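Local coordinates for HTLV-2 integrase catalytic core domain (Human T-cell leukemia virus 2, PDB 6QBT) that is the catalytic core of the viral integrase, a magnesium-binding nucleotidyltransferase domain of the strand-transfer enzyme that inserts viral DNA into the host genome, at the interface of chains A and B. Sequence-based numbering; all coordinates share one arbitrary frame. Chains: chain A/B, HTLV-2 integrase catalytic core domain.

The interface of chains A and B. Residues chain A 55, 58, 83, 89; chain B 119, 134, 138, 142.
B:Leu142 and A:Leu55 carry this apolar patch, hiding 48 and 51 Å² respectively of the 150 Å² buried here. Branch CD1 of B:Leu142 touches three chain A side chains: it lies 3.8 Å from CZ of A:Phe83 and 3.8 Å from the terminal methyl CD1 of A:Ile89, while CD1 of A:Ile58 meets it tip to tip. The leucine crosses A:Phe83 at about a right angle, and the ring, with CG anti to its backbone N (chi1 -180°), points its CZ end at the leucine fork. The other branch, CD2, turns towards CD2 of A:Leu55 at 3.7 Å. A:Ile58 spans both branches, its CG2 lying against CD2.

The hydroxyl OG1 of B:Thr138 touches both methyls of A:Leu55. CD2 is the nearer, at 3.4 Å from OG1, and also packs against B:Leu142, whereas CD1 also meets B:Lys134, 3.8 Å from CB, and the phenol OH of B:Tyr119. This OH also lies in the plane of the A:Phe83 ring, at its CE2 edge.

The polar atoms bordering the leucine are tied together within chain B. OG1 of B:Thr138 hydrogen-bonds to OH of B:Tyr119 (2.5 Å) and donates to the backbone O of B:Lys134 (2.7 Å), approaching from 36° above the carbonyl plane. With OG1 beside the backbone N (chi1 -63°), the hydroxyl reaches back to this carbonyl one turn earlier in the helix. B:Lys134 CB rests over the centre of one face of the B:Tyr119 ring, which would restrict tilting towards that side.

The patch lies on helices of the RNase H-like integrase core: 47-61 (A:Leu55, A:Ile58) and 78-86 (A:Phe83), with A:Ile89 in the following loop, against chain B helices 104-122 (B:Tyr119) and 128-142, which ends at B:Leu142. The whole A-B interface is not an exact two-fold, and it may belong to the crystallised trimer rather than a functional assembly.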
loop_
_atom_site.group_PDB
_atom_site.type_symbol
_atom_site.label_atom_id
_atom_site.label_comp_id
_atom_site.label_asym_id
_atom_site.label_seq_id
_atom_site.Cartn_x
_atom_site.Cartn_y
_atom_site.Cartn_z
ATOM N N LEU A 55 13.126 1.939 -4.651
ATOM C CA LEU A 55 12.364 1.920 -3.382
ATOM C C LEU A 55 10.895 1.517 -3.563
ATOM O O LEU A 55 10.384 0.791 -2.735
ATOM C CB LEU A 55 12.425 3.258 -2.644
ATOM C CG LEU A 55 13.822 3.608 -2.105
ATOM C CD1 LEU A 55 13.945 5.099 -1.775
ATOM C CD2 LEU A 55 14.164 2.766 -0.890
ATOM N N ILE A 58 11.042 -2.277 -4.024
ATOM C CA ILE A 58 11.350 -2.924 -2.767
ATOM C C ILE A 58 10.154 -2.873 -1.825
ATOM O O ILE A 58 9.840 -3.883 -1.204
ATOM C CB ILE A 58 12.619 -2.330 -2.142
ATOM C CG1 ILE A 58 13.834 -2.780 -2.983
ATOM C CG2 ILE A 58 12.765 -2.754 -0.689
ATOM C CD1 ILE A 58 15.097 -1.960 -2.755
ATOM N N PHE A 83 24.023 3.832 -2.726
ATOM C CA PHE A 83 22.789 3.270 -2.214
ATOM C C PHE A 83 22.945 1.760 -2.068
ATOM O O PHE A 83 22.734 1.207 -0.996
ATOM C CB PHE A 83 21.618 3.654 -3.136
ATOM C CG PHE A 83 20.292 3.124 -2.686
ATOM C CD1 PHE A 83 19.887 1.830 -3.035
ATOM C CD2 PHE A 83 19.433 3.913 -1.919
ATOM C CE1 PHE A 83 18.656 1.340 -2.610
ATOM C CE2 PHE A 83 18.200 3.425 -1.504
ATOM C CZ PHE A 83 17.815 2.138 -1.841
ATOM N N ILE A 89 23.313 -4.490 -1.173
ATOM C CA ILE A 89 22.691 -5.057 -2.348
ATOM C C ILE A 89 23.805 -5.218 -3.390
ATOM O O ILE A 89 24.417 -4.222 -3.811
ATOM C CB ILE A 89 21.571 -4.141 -2.881
ATOM C CG1 ILE A 89 20.462 -3.959 -1.828
ATOM C CG2 ILE A 89 20.960 -4.740 -4.140
ATOM C CD1 ILE A 89 19.504 -2.810 -2.099
ATOM N N TYR B 119 17.369 13.032 1.150
ATOM C CA TYR B 119 16.467 12.930 -0.001
ATOM C C TYR B 119 16.015 14.299 -0.559
ATOM O O TYR B 119 15.807 14.433 -1.772
ATOM C CB TYR B 119 15.256 12.022 0.311
ATOM C CG TYR B 119 15.607 10.544 0.292
ATOM C CD1 TYR B 119 16.087 9.926 -0.877
ATOM C CD2 TYR B 119 15.455 9.757 1.438
ATOM C CE1 TYR B 119 16.415 8.575 -0.891
ATOM C CE2 TYR B 119 15.786 8.409 1.432
ATOM C CZ TYR B 119 16.266 7.826 0.271
ATOM O OH TYR B 119 16.586 6.491 0.299
ATOM N N LYS B 134 10.275 8.189 1.038
ATOM C CA LYS B 134 11.503 7.470 0.767
ATOM C C LYS B 134 12.340 7.320 2.044
ATOM O O LYS B 134 12.935 6.279 2.261
ATOM C CB LYS B 134 12.277 8.150 -0.333
ATOM C CG LYS B 134 11.557 8.070 -1.663
ATOM C CD LYS B 134 12.386 8.731 -2.746
ATOM C CE LYS B 134 12.450 10.244 -2.574
ATOM N NZ LYS B 134 12.993 10.882 -3.789
ATOM N N THR B 138 13.052 3.558 3.269
ATOM C CA THR B 138 14.479 3.318 3.389
ATOM C C THR B 138 14.831 2.856 4.815
ATOM O O THR B 138 15.557 1.869 4.993
ATOM C CB THR B 138 15.318 4.566 3.003
ATOM O OG1 THR B 138 15.108 4.892 1.615
ATOM C CG2 THR B 138 16.832 4.313 3.221
ATOM N N LEU B 142 15.519 -0.971 4.061
ATOM C CA LEU B 142 16.866 -0.985 3.524
ATOM C C LEU B 142 17.934 -1.059 4.616
ATOM O O LEU B 142 18.898 -1.841 4.537
ATOM C CB LEU B 142 17.106 0.235 2.619
ATOM C CG LEU B 142 16.572 0.146 1.186
ATOM C CD1 LEU B 142 17.272 -0.901 0.366
ATOM C CD2 LEU B 142 15.071 -0.107 1.190
#